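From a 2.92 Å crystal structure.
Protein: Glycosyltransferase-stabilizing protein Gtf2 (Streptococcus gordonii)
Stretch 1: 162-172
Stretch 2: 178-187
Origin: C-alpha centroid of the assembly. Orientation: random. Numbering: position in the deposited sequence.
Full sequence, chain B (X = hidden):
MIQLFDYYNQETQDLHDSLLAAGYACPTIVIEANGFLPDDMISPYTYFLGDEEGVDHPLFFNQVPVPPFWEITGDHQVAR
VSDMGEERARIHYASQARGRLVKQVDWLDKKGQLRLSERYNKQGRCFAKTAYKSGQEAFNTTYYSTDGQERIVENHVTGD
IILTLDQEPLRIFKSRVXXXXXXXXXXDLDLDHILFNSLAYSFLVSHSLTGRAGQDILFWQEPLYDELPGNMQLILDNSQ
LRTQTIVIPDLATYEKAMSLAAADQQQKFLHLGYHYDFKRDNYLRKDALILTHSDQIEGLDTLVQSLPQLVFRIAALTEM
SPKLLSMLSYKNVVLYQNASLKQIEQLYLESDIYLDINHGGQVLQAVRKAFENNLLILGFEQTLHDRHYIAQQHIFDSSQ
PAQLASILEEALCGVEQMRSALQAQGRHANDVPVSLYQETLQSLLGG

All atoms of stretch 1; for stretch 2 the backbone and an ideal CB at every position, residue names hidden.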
# COMPACT_ATOMS: atom_id res chain seq x y z
N ILE B 162 20.34 15.22 24.66
CA ILE B 162 20.32 14.33 25.81
C ILE B 162 21.49 13.38 25.66
O ILE B 162 21.52 12.54 24.75
CB ILE B 162 19.00 13.57 25.93
CG1 ILE B 162 17.82 14.55 25.94
CG2 ILE B 162 18.98 12.73 27.20
CD1 ILE B 162 16.48 13.86 26.03
N LEU B 163 22.47 13.51 26.55
CA LEU B 163 23.68 12.71 26.54
C LEU B 163 23.61 11.71 27.68
O LEU B 163 23.60 12.10 28.85
CB LEU B 163 24.92 13.59 26.68
CG LEU B 163 26.27 12.87 26.78
CD1 LEU B 163 26.47 11.98 25.58
CD2 LEU B 163 27.41 13.86 26.91
N THR B 164 23.55 10.43 27.35
CA THR B 164 23.69 9.38 28.35
C THR B 164 24.78 8.42 27.91
O THR B 164 24.59 7.63 26.99
CB THR B 164 22.37 8.65 28.59
OG1 THR B 164 22.52 7.71 29.66
CG2 THR B 164 21.89 7.93 27.32
N LEU B 165 25.92 8.48 28.59
CA LEU B 165 27.03 7.58 28.32
C LEU B 165 26.93 6.39 29.27
O LEU B 165 26.07 6.34 30.15
CB LEU B 165 28.36 8.33 28.47
CG LEU B 165 28.46 9.56 27.57
CD1 LEU B 165 29.69 10.40 27.90
CD2 LEU B 165 28.49 9.13 26.12
N ASP B 166 27.82 5.42 29.10
CA ASP B 166 27.67 4.17 29.84
C ASP B 166 28.05 4.37 31.30
O ASP B 166 29.05 5.01 31.62
CB ASP B 166 28.53 3.08 29.22
CG ASP B 166 28.41 1.76 29.95
OD1 ASP B 166 27.39 1.57 30.66
OD2 ASP B 166 29.32 0.92 29.83
N GLN B 167 27.21 3.82 32.19
CA GLN B 167 27.44 3.81 33.63
C GLN B 167 27.65 5.21 34.20
O GLN B 167 28.26 5.38 35.26
CB GLN B 167 28.63 2.91 34.00
CG GLN B 167 28.21 1.50 34.38
CD GLN B 167 29.41 0.59 34.62
OE1 GLN B 167 30.35 0.96 35.33
NE2 GLN B 167 29.37 -0.60 34.04
N GLU B 168 27.15 6.22 33.49
CA GLU B 168 27.12 7.60 33.93
C GLU B 168 25.68 8.07 33.95
O GLU B 168 24.84 7.55 33.20
CB GLU B 168 27.94 8.50 32.99
CG GLU B 168 29.41 8.12 32.88
CD GLU B 168 30.19 9.10 32.01
OE1 GLU B 168 29.70 10.23 31.81
OE2 GLU B 168 31.28 8.73 31.53
N PRO B 169 25.34 9.04 34.79
CA PRO B 169 23.97 9.55 34.81
C PRO B 169 23.67 10.39 33.58
O PRO B 169 24.55 10.70 32.77
CB PRO B 169 23.91 10.39 36.10
CG PRO B 169 25.33 10.74 36.38
CD PRO B 169 26.15 9.59 35.89
N LEU B 170 22.41 10.79 33.47
CA LEU B 170 21.89 11.44 32.27
C LEU B 170 22.15 12.94 32.32
O LEU B 170 21.91 13.58 33.34
CB LEU B 170 20.39 11.17 32.13
CG LEU B 170 19.56 11.82 31.02
CD1 LEU B 170 18.37 10.92 30.68
CD2 LEU B 170 19.05 13.20 31.40
N ARG B 171 22.63 13.49 31.21
CA ARG B 171 22.92 14.91 31.11
C ARG B 171 22.19 15.51 29.92
O ARG B 171 22.23 14.95 28.82
CB ARG B 171 24.43 15.16 30.98
CG ARG B 171 25.23 14.63 32.16
CD ARG B 171 26.60 15.29 32.27
NE ARG B 171 27.64 14.46 31.69
CZ ARG B 171 28.13 13.36 32.27
NH1 ARG B 171 27.65 12.96 33.44
NH2 ARG B 171 29.08 12.66 31.67
N ILE B 172 21.52 16.63 30.14
CA ILE B 172 20.83 17.37 29.09
C ILE B 172 21.63 18.62 28.78
O ILE B 172 21.98 19.39 29.68
CB ILE B 172 19.39 17.74 29.51
CG1 ILE B 172 18.60 16.49 29.88
CG2 ILE B 172 18.70 18.52 28.41
CD1 ILE B 172 17.25 16.79 30.49
N UNK B 178 26.92 23.94 23.87
CA UNK B 178 27.14 23.38 25.20
C UNK B 178 27.57 21.92 25.13
O UNK B 178 28.28 21.45 26.04
CB UNK B 178 25.87 23.51 26.04
N UNK B 179 27.19 21.20 24.08
CA UNK B 179 27.63 19.81 23.96
C UNK B 179 29.10 19.74 23.57
O UNK B 179 29.87 18.99 24.18
CB UNK B 179 26.78 19.06 22.93
N UNK B 180 29.50 20.50 22.55
CA UNK B 180 30.90 20.53 22.12
C UNK B 180 31.79 20.92 23.29
O UNK B 180 32.87 20.34 23.50
CB UNK B 180 31.09 21.50 20.95
N UNK B 181 31.35 21.89 24.07
CA UNK B 181 32.09 22.38 25.22
C UNK B 181 32.33 21.30 26.26
O UNK B 181 33.43 21.18 26.80
CB UNK B 181 31.34 23.55 25.86
N UNK B 182 31.29 20.52 26.56
CA UNK B 182 31.47 19.36 27.40
C UNK B 182 32.53 18.44 26.82
O UNK B 182 33.38 17.91 27.55
CB UNK B 182 30.15 18.61 27.57
N UNK B 183 32.52 18.26 25.50
CA UNK B 183 33.46 17.36 24.85
C UNK B 183 34.89 17.86 24.98
O UNK B 183 35.81 17.07 25.25
CB UNK B 183 33.10 17.19 23.37
N UNK B 184 35.11 19.17 24.81
CA UNK B 184 36.45 19.72 24.94
C UNK B 184 36.98 19.56 26.36
O UNK B 184 38.12 19.11 26.56
CB UNK B 184 36.46 21.20 24.54
N UNK B 185 36.18 19.92 27.35
CA UNK B 185 36.58 19.73 28.74
C UNK B 185 36.77 18.25 29.05
O UNK B 185 37.74 17.86 29.72
CB UNK B 185 35.54 20.34 29.68
N UNK B 186 35.87 17.40 28.56
CA UNK B 186 35.90 15.98 28.89
C UNK B 186 37.19 15.33 28.44
O UNK B 186 37.76 14.49 29.15
CB UNK B 186 34.71 15.26 28.26
N UNK B 187 37.67 15.69 27.25
CA UNK B 187 38.91 15.14 26.73
C UNK B 187 40.13 15.90 27.22
O UNK B 187 41.26 15.53 26.85
CB UNK B 187 38.88 15.14 25.20

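Stretch 1 folds back on itself through a type II turn from L165 to E168, with L163 and R171 paired by two backbone hydrogen bonds (L163 N to R171 O, 2.7 Å; R171 N to L163 O, 2.9 Å). Towards stretch 2 it offers the side chains of L163, L165, E168 and R171. Stretch 2 is helical from 178 to 186, and none of its ideal CB atoms has stretch 1 within 5.5 Å, so only long or bulky side chains can bridge the gap.

Position 178 is out of reach, and a polar residue would serve as well as many others. It is D178, whose OD2 is hydrogen-bonded elsewhere in the structure.

At 179 the CA-to-CB bond points sideways, but the CA lies 8.5 Å from that of L163, whose isobutyl group reaches this way. A large apolar side chain, such as leucine, methionine or an aromatic, could meet it. The residue is F179; with chi1 in t, its ring extends until CE1 lies 3.7 Å from L163 CD2, the methyl sitting at the ring edge.

Positions 180 and 181 do not reach stretch 1, which therefore says little about them. They are I180 and R181, the latter poorly ordered.

Position 182 points toward stretch 1, between the methyls of L163 and the guanidinium of R171. An aromatic or a long apolar side chain would suit the first, and an aromatic or an acid the second. F182 satisfies both: its CE1 packs 3.5 Å from L163 CD2, while CE2 lies 3.4 Å from R171 NE, both approaching the ring obliquely.

Position 183 is directed sideways, and 184 and 185 are out of reach; stretch 1 sets no clear demand on any of them. They are F183, L184 and E185.

One turn beyond 182, position 186 again points toward stretch 1. The carboxylate of E168 favours a long basic side chain, lysine or arginine, although the nearby R171 guanidinium, already bonded to E168 OE1 through NH2 (2.5 Å), could also attract an acid. The residue is R186. Its NH2 donates to E168 OE2 at 2.6 Å within a salt bridge, and its NH1 makes a weak hydrogen bond to E168 OE1 at 3.4 Å. E168 thus binds both arginines, offsetting the proximity of R171 NH2 and R186 NH1, two donors 3.4 Å apart. L165 CD1 lies 3.9 Å from R186 NH1, a van der Waals contact between a methyl and the guanidinium.

Position 187 is out of reach, leaving its choice open; it is L187, whose amide still bonds to F183 O (3.1 Å).

Stretch 2 178-187: DFIRFFLERL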
# COMPACT_ATOMS: atom_id res chain seq x y z
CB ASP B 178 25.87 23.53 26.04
CG ASP B 178 25.63 24.96 26.48
OD1 ASP B 178 26.14 25.34 27.55
OD2 ASP B 178 24.93 25.69 25.75
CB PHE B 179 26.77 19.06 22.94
CG PHE B 179 27.19 17.63 22.74
CD1 PHE B 179 27.40 16.81 23.83
CD2 PHE B 179 27.38 17.12 21.47
CE1 PHE B 179 27.79 15.49 23.66
CE2 PHE B 179 27.77 15.81 21.29
CZ PHE B 179 27.98 15.00 22.39
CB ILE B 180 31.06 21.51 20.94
CG1 ILE B 180 30.16 21.11 19.78
CG2 ILE B 180 32.51 21.56 20.49
CD1 ILE B 180 29.97 22.22 18.76
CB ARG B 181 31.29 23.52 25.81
CG ARG B 181 31.41 24.75 24.96
CD ARG B 181 32.66 25.45 25.34
NE ARG B 181 32.38 26.35 26.43
CZ ARG B 181 33.02 26.37 27.59
NH1 ARG B 181 32.64 27.25 28.49
NH2 ARG B 181 34.00 25.52 27.88
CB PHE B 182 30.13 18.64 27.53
CG PHE B 182 30.24 17.30 28.17
CD1 PHE B 182 30.43 16.17 27.39
CD2 PHE B 182 30.13 17.17 29.54
CE1 PHE B 182 30.53 14.94 27.98
CE2 PHE B 182 30.22 15.94 30.13
CZ PHE B 182 30.42 14.82 29.35
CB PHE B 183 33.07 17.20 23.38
CG PHE B 183 33.83 16.13 22.66
CD1 PHE B 183 33.79 14.82 23.09
CD2 PHE B 183 34.58 16.44 21.53
CE1 PHE B 183 34.48 13.83 22.43
CE2 PHE B 183 35.27 15.46 20.86
CZ PHE B 183 35.22 14.15 21.31
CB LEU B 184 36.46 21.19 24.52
CG LEU B 184 36.17 21.44 23.04
CD1 LEU B 184 36.27 22.92 22.71
CD2 LEU B 184 37.12 20.61 22.18
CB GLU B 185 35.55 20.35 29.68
CG GLU B 185 36.10 20.82 31.03
CD GLU B 185 36.64 19.69 31.88
OE1 GLU B 185 35.85 18.82 32.30
OE2 GLU B 185 37.87 19.66 32.12
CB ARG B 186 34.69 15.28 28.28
CG ARG B 186 34.72 13.77 28.36
CD ARG B 186 34.69 13.28 29.79
NE ARG B 186 34.41 11.85 29.86
CZ ARG B 186 33.21 11.34 30.13
NH1 ARG B 186 32.18 12.14 30.37
NH2 ARG B 186 33.05 10.03 30.17
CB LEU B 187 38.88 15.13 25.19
CG LEU B 187 38.28 13.90 24.51
CD1 LEU B 187 36.85 13.64 24.98
CD2 LEU B 187 38.33 14.06 23.00
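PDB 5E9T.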